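Local atomic coordinates of putative aminotransferase (Actinomadura melliaura, PDB entry 4ZWV), a protein that probably transfers amino groups with pyridoxal 5'-phosphate as cofactor, as a putative sugar aminotransferase of aminopentose biosynthesis for the indolocarbazole AT2433. Residues I119-V128 and A148-I159. Residues are numbered along the deposited sequence; the frame is centred on the assembly and turned at random.
Sequences ISPATRAIIV and AEREHGFRPAVI
Strands 123-128 and 157-159 run parallel, A125, I126 and I127 standing beside A157, V158 and I159, and three hydrogen bonds join them: I126 N to A157 O (2.8 Å), I159 N to I126 O and V128 N to I159 O. Where the strands begin, a water replaces the direct bond, donating a hydrogen bond to R124 O and accepting one from A157 N. On one sheet face V128 CG2 meets V158 CG1 at 3.9 Å. Helix 138-152 connects the strands, a worked example of the beta-alpha-beta unit within the large mixed sheet of this aminotransferase family. At the start of strand 123-128, T123 turns its methyl anti to the backbone N (chi1 -58° for OG1), bringing CG2 to 3.9 Å from P156 CB, while OG1 accepts from S120 N and also bonds E76. With alanine in place of this threonine, S120 N is likely to lose its OG1 acceptor and a gap to open beside the P156 ring. F154 brings its ring rim to the turn: S120 O lies at the edge, in plane, 3.7 Å from CZ, and R74 adds a cation-pi contact. Just after helix 112-118, I119 CG2 packs on A148 CB of helix 138-152 (4.0 Å), and a second water links I119 O with H152 NE2.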
ATOM      1  N   ILE A 119      -6.850  -0.547 -30.170  1.00 15.09           N
ATOM      2  CA  ILE A 119      -5.583   0.174 -30.059  1.00 12.31           C
ATOM      3  C   ILE A 119      -5.674   1.430 -30.927  1.00 12.69           C
ATOM      4  O   ILE A 119      -6.142   1.382 -32.070  1.00 15.77           O
ATOM      5  CB  ILE A 119      -4.400  -0.704 -30.480  1.00 13.51           C
ATOM      6  CG1 ILE A 119      -4.216  -1.829 -29.473  1.00 13.91           C
ATOM      7  CG2 ILE A 119      -3.117   0.121 -30.610  1.00 16.89           C
ATOM      8  CD1 ILE A 119      -3.198  -2.869 -29.899  1.00 17.45           C
ATOM      9  N   SER A 120      -5.274   2.563 -30.363  1.00 15.48           N
ATOM     10  CA  SER A 120      -5.469   3.851 -31.015  1.00 19.11           C
ATOM     11  C   SER A 120      -4.258   4.742 -30.755  1.00 14.80           C
ATOM     12  O   SER A 120      -3.381   4.368 -29.968  1.00 14.36           O
ATOM     13  CB  SER A 120      -6.750   4.524 -30.499  1.00 19.78           C
ATOM     14  OG  SER A 120      -6.544   5.083 -29.221  1.00 19.01           O
ATOM     15  N   PRO A 121      -4.208   5.924 -31.402  1.00 16.90           N
ATOM     16  CA  PRO A 121      -3.119   6.852 -31.083  1.00 15.44           C
ATOM     17  C   PRO A 121      -3.074   7.260 -29.611  1.00 17.73           C
ATOM     18  O   PRO A 121      -2.036   7.739 -29.166  1.00 17.11           O
ATOM     19  CB  PRO A 121      -3.425   8.057 -31.978  1.00 14.65           C
ATOM     20  CG  PRO A 121      -4.131   7.470 -33.155  1.00 17.53           C
ATOM     21  CD  PRO A 121      -4.973   6.367 -32.584  1.00 18.05           C
ATOM     22  N   ALA A 122      -4.155   7.045 -28.861  1.00 15.58           N
ATOM     23  CA  ALA A 122      -4.167   7.382 -27.438  1.00 14.87           C
ATOM     24  C   ALA A 122      -3.729   6.246 -26.517  1.00 14.27           C
ATOM     25  O   ALA A 122      -3.622   6.438 -25.309  1.00 14.34           O
ATOM     26  CB  ALA A 122      -5.565   7.852 -27.022  1.00 16.29           C
ATOM     27  N   THR A 123      -3.469   5.066 -27.073  1.00 13.08           N
ATOM     28  CA  THR A 123      -3.167   3.903 -26.246  1.00 12.78           C
ATOM     29  C   THR A 123      -1.814   4.003 -25.567  1.00 13.15           C
ATOM     30  O   THR A 123      -0.765   4.095 -26.215  1.00 13.98           O
ATOM     31  CB  THR A 123      -3.199   2.609 -27.056  1.00 12.79           C
ATOM     32  OG1 THR A 123      -4.487   2.468 -27.654  1.00 14.06           O
ATOM     33  CG2 THR A 123      -2.946   1.423 -26.151  1.00 13.25           C
ATOM     34  N   ARG A 124      -1.855   3.995 -24.244  1.00 11.50           N
ATOM     35  CA  ARG A 124      -0.664   4.053 -23.441  1.00 11.03           C
ATOM     36  C   ARG A 124      -0.110   2.665 -23.107  1.00 15.17           C
ATOM     37  O   ARG A 124       1.097   2.404 -23.179  1.00 17.74           O
ATOM     38  CB  ARG A 124      -1.028   4.800 -22.151  1.00 17.51           C
ATOM     39  CG  ARG A 124       0.035   4.894 -21.131  1.00 18.90           C
ATOM     40  CD  ARG A 124      -0.423   5.763 -19.954  1.00 12.04           C
ATOM     41  NE  ARG A 124       0.757   6.238 -19.257  1.00 16.96           N
ATOM     42  CZ  ARG A 124       1.446   7.311 -19.616  1.00 16.76           C
ATOM     43  NH1 ARG A 124       2.529   7.650 -18.944  1.00 22.75           N
ATOM     44  NH2 ARG A 124       1.046   8.049 -20.651  1.00 15.75           N
ATOM     45  N   ALA A 125      -1.020   1.756 -22.794  1.00 12.28           N
ATOM     46  CA  ALA A 125      -0.658   0.433 -22.302  1.00 11.59           C
ATOM     47  C   ALA A 125      -1.855  -0.481 -22.376  1.00 10.79           C
ATOM     48  O   ALA A 125      -2.988  -0.030 -22.572  1.00 10.53           O
ATOM     49  CB  ALA A 125      -0.140   0.497 -20.859  1.00 12.44           C
ATOM     50  N   ILE A 126      -1.584  -1.771 -22.211  1.00  9.13           N
ATOM     51  CA  ILE A 126      -2.609  -2.798 -22.170  1.00 10.43           C
ATOM     52  C   ILE A 126      -2.355  -3.635 -20.934  1.00  8.79           C
ATOM     53  O   ILE A 126      -1.227  -4.046 -20.729  1.00 10.15           O
ATOM     54  CB  ILE A 126      -2.555  -3.687 -23.427  1.00  9.36           C
ATOM     55  CG1 ILE A 126      -2.718  -2.839 -24.695  1.00 11.50           C
ATOM     56  CG2 ILE A 126      -3.613  -4.798 -23.349  1.00 12.96           C
ATOM     57  CD1 ILE A 126      -2.091  -3.496 -25.922  1.00 14.23           C
ATOM     58  N   ILE A 127      -3.360  -3.827 -20.086  1.00  9.16           N
ATOM     59  CA  ILE A 127      -3.212  -4.777 -18.981  1.00  7.61           C
ATOM     60  C   ILE A 127      -3.951  -6.043 -19.368  1.00  9.56           C
ATOM     61  O   ILE A 127      -5.137  -5.996 -19.699  1.00 10.84           O
ATOM     62  CB  ILE A 127      -3.749  -4.228 -17.641  1.00  9.06           C
ATOM     63  CG1 ILE A 127      -3.007  -2.930 -17.273  1.00 11.14           C
ATOM     64  CG2 ILE A 127      -3.577  -5.269 -16.545  1.00 10.89           C
ATOM     65  CD1 ILE A 127      -3.401  -2.351 -15.902  1.00 13.93           C
ATOM     66  N   VAL A 128      -3.245  -7.170 -19.384  1.00  9.01           N
ATOM     67  CA  VAL A 128      -3.902  -8.432 -19.717  1.00  8.44           C
ATOM     68  C   VAL A 128      -3.940  -9.287 -18.461  1.00 10.49           C
ATOM     69  O   VAL A 128      -2.962  -9.359 -17.716  1.00 11.46           O
ATOM     70  CB  VAL A 128      -3.213  -9.179 -20.878  1.00 10.95           C
ATOM     71  CG1 VAL A 128      -3.236  -8.325 -22.152  1.00 13.97           C
ATOM     72  CG2 VAL A 128      -1.795  -9.588 -20.533  1.00 14.39           C
ATOM     73  N   ALA A 148       0.890  -2.792 -34.325  1.00 13.99           N
ATOM     74  CA  ALA A 148       0.569  -1.481 -33.771  1.00 14.82           C
ATOM     75  C   ALA A 148       1.785  -0.565 -33.843  1.00 16.30           C
ATOM     76  O   ALA A 148       1.662   0.617 -34.161  1.00 16.61           O
ATOM     77  CB  ALA A 148       0.077  -1.605 -32.328  1.00 16.16           C
ATOM     78  N   GLU A 149       2.958  -1.115 -33.550  1.00 14.11           N
ATOM     79  CA  GLU A 149       4.195  -0.338 -33.585  1.00 15.80           C
ATOM     80  C   GLU A 149       4.503   0.145 -35.007  1.00 17.47           C
ATOM     81  O   GLU A 149       4.943   1.283 -35.213  1.00 16.25           O
ATOM     82  CB  GLU A 149       5.352  -1.178 -33.022  1.00 17.30           C
ATOM     83  CG  GLU A 149       6.696  -0.465 -32.945  1.00 19.96           C
ATOM     84  CD  GLU A 149       7.739  -1.283 -32.203  1.00 21.94           C
ATOM     85  OE1 GLU A 149       7.524  -2.498 -32.007  1.00 24.07           O
ATOM     86  OE2 GLU A 149       8.765  -0.709 -31.788  1.00 24.39           O
ATOM     87  N   ARG A 150       4.259  -0.728 -35.981  0.59 13.44           N
ATOM     88  CA  ARG A 150       4.421  -0.374 -37.382  0.59 14.89           C
ATOM     89  C   ARG A 150       3.523   0.807 -37.745  0.59 15.00           C
ATOM     90  O   ARG A 150       3.938   1.732 -38.451  0.59 15.02           O
ATOM     91  CB  ARG A 150       4.106  -1.582 -38.270  0.59 15.20           C
ATOM     92  CG  ARG A 150       4.373  -1.359 -39.742  0.59 18.90           C
ATOM     93  CD  ARG A 150       4.141  -2.624 -40.552  0.59 29.75           C
ATOM     94  NE  ARG A 150       4.550  -2.432 -41.938  0.59 28.02           N
ATOM     95  CZ  ARG A 150       5.638  -2.963 -42.485  0.59 23.91           C
ATOM     96  NH1 ARG A 150       5.924  -2.718 -43.754  0.59 27.05           N
ATOM     97  NH2 ARG A 150       6.435  -3.743 -41.768  0.59 32.36           N
ATOM     98  N   GLU A 151       2.300   0.783 -37.231  0.59 16.99           N
ATOM     99  CA  GLU A 151       1.289   1.775 -37.589  0.59 20.06           C
ATOM    100  C   GLU A 151       1.507   3.121 -36.900  0.59 18.33           C
ATOM    101  O   GLU A 151       1.390   4.179 -37.531  0.59 18.50           O
ATOM    102  CB  GLU A 151      -0.107   1.237 -37.248  0.59 21.81           C
ATOM    103  CG  GLU A 151      -1.238   2.247 -37.383  0.59 24.28           C
ATOM    104  CD  GLU A 151      -1.618   2.535 -38.826  0.59 29.59           C
ATOM    105  OE1 GLU A 151      -2.438   3.449 -39.044  0.59 40.09           O
ATOM    106  OE2 GLU A 151      -1.110   1.848 -39.739  0.59 28.50           O
ATOM    107  N   HIS A 152       1.844   3.073 -35.615  1.00 19.41           N
ATOM    108  CA  HIS A 152       1.891   4.280 -34.769  1.00 15.57           C
ATOM    109  C   HIS A 152       3.296   4.768 -34.416  1.00 19.74           C
ATOM    110  O   HIS A 152       3.486   5.905 -33.974  1.00 20.13           O
ATOM    111  CB  HIS A 152       1.125   4.008 -33.460  1.00 18.40           C
ATOM    112  CG  HIS A 152      -0.314   3.644 -33.666  1.00 19.62           C
ATOM    113  ND1 HIS A 152      -1.254   4.544 -34.122  1.00 24.91           N
ATOM    114  CD2 HIS A 152      -0.967   2.469 -33.499  1.00 24.25           C
ATOM    115  CE1 HIS A 152      -2.428   3.942 -34.214  1.00 25.50           C
ATOM    116  NE2 HIS A 152      -2.280   2.682 -33.846  1.00 28.91           N
ATOM    117  N   GLY A 153       4.282   3.899 -34.596  1.00 13.50           N
ATOM    118  CA  GLY A 153       5.656   4.192 -34.207  1.00 15.04           C
ATOM    119  C   GLY A 153       5.964   3.893 -32.744  1.00 17.95           C
ATOM    120  O   GLY A 153       7.056   3.428 -32.417  1.00 17.44           O
ATOM    121  N   PHE A 154       4.968   4.026 -31.876  1.00 17.54           N
ATOM    122  CA  PHE A 154       5.165   3.625 -30.495  1.00 13.88           C
ATOM    123  C   PHE A 154       4.581   2.241 -30.316  1.00 15.97           C
ATOM    124  O   PHE A 154       3.683   1.820 -31.043  1.00 16.81           O
ATOM    125  CB  PHE A 154       4.520   4.643 -29.534  1.00 15.36           C
ATOM    126  CG  PHE A 154       3.018   4.761 -29.669  1.00 17.37           C
ATOM    127  CD1 PHE A 154       2.173   3.827 -29.076  1.00 20.49           C
ATOM    128  CD2 PHE A 154       2.451   5.829 -30.358  1.00 21.04           C
ATOM    129  CE1 PHE A 154       0.792   3.937 -29.200  1.00 20.96           C
ATOM    130  CE2 PHE A 154       1.062   5.948 -30.479  1.00 18.38           C
ATOM    131  CZ  PHE A 154       0.241   5.004 -29.895  1.00 26.01           C
ATOM    132  N   ARG A 155       5.113   1.528 -29.336  1.00 13.38           N
ATOM    133  CA  ARG A 155       4.649   0.187 -29.024  1.00 14.55           C
ATOM    134  C   ARG A 155       4.059   0.226 -27.627  1.00 12.30           C
ATOM    135  O   ARG A 155       4.800   0.377 -26.661  1.00 13.86           O
ATOM    136  CB  ARG A 155       5.801  -0.811 -29.102  1.00 15.53           C
ATOM    137  CG  ARG A 155       5.375  -2.260 -28.923  1.00 15.94           C
ATOM    138  CD  ARG A 155       6.583  -3.175 -28.757  1.00 18.13           C
ATOM    139  NE  ARG A 155       6.185  -4.583 -28.698  1.00 19.93           N
ATOM    140  CZ  ARG A 155       6.064  -5.361 -29.768  1.00 19.74           C
ATOM    141  NH1 ARG A 155       6.325  -4.876 -30.972  1.00 17.29           N
ATOM    142  NH2 ARG A 155       5.691  -6.626 -29.633  1.00 19.90           N
ATOM    143  N   PRO A 156       2.729   0.086 -27.509  1.00 14.18           N
ATOM    144  CA  PRO A 156       2.135   0.106 -26.166  1.00 14.55           C
ATOM    145  C   PRO A 156       2.701  -0.997 -25.284  1.00 12.49           C
ATOM    146  O   PRO A 156       2.878  -2.126 -25.748  1.00 14.62           O
ATOM    147  CB  PRO A 156       0.643  -0.129 -26.430  1.00 19.54           C
ATOM    148  CG  PRO A 156       0.434   0.248 -27.858  1.00 20.52           C
ATOM    149  CD  PRO A 156       1.718  -0.090 -28.565  1.00 17.52           C
ATOM    150  N   ALA A 157       2.979  -0.665 -24.034  1.00 12.02           N
ATOM    151  CA  ALA A 157       3.462  -1.645 -23.083  1.00 13.58           C
ATOM    152  C   ALA A 157       2.355  -2.584 -22.669  1.00 12.30           C
ATOM    153  O   ALA A 157       1.195  -2.187 -22.595  1.00 12.83           O
ATOM    154  CB  ALA A 157       4.036  -0.959 -21.866  1.00 18.03           C
ATOM    155  N   VAL A 158       2.724  -3.829 -22.395  1.00 10.09           N
ATOM    156  CA  VAL A 158       1.808  -4.792 -21.798  1.00 10.48           C
ATOM    157  C   VAL A 158       2.223  -5.046 -20.359  1.00 10.08           C
ATOM    158  O   VAL A 158       3.404  -5.269 -20.077  1.00 11.99           O
ATOM    159  CB  VAL A 158       1.803  -6.131 -22.566  1.00 10.53           C
ATOM    160  CG1 VAL A 158       1.049  -7.206 -21.770  1.00 11.53           C
ATOM    161  CG2 VAL A 158       1.176  -5.947 -23.920  1.00 11.86           C
ATOM    162  N   ILE A 159       1.251  -4.997 -19.453  1.00  8.03           N
ATOM    163  CA  ILE A 159       1.451  -5.442 -18.085  1.00  8.58           C
ATOM    164  C   ILE A 159       0.560  -6.664 -17.882  1.00 11.39           C
ATOM    165  O   ILE A 159      -0.641  -6.600 -18.145  1.00  9.75           O
ATOM    166  CB  ILE A 159       1.092  -4.360 -17.066  1.00  9.34           C
ATOM    167  CG1 ILE A 159       2.004  -3.142 -17.242  1.00 10.77           C
ATOM    168  CG2 ILE A 159       1.197  -4.932 -15.649  1.00 10.57           C
ATOM    169  CD1 ILE A 159       1.425  -1.869 -16.600  1.00 11.03           C
TER
HETATM  170  O   HOH W   1      -4.160   0.457 -34.201  1.00 39.82           O
HETATM  171  O   HOH W   2       3.793   2.145 -22.881  1.00 27.11           O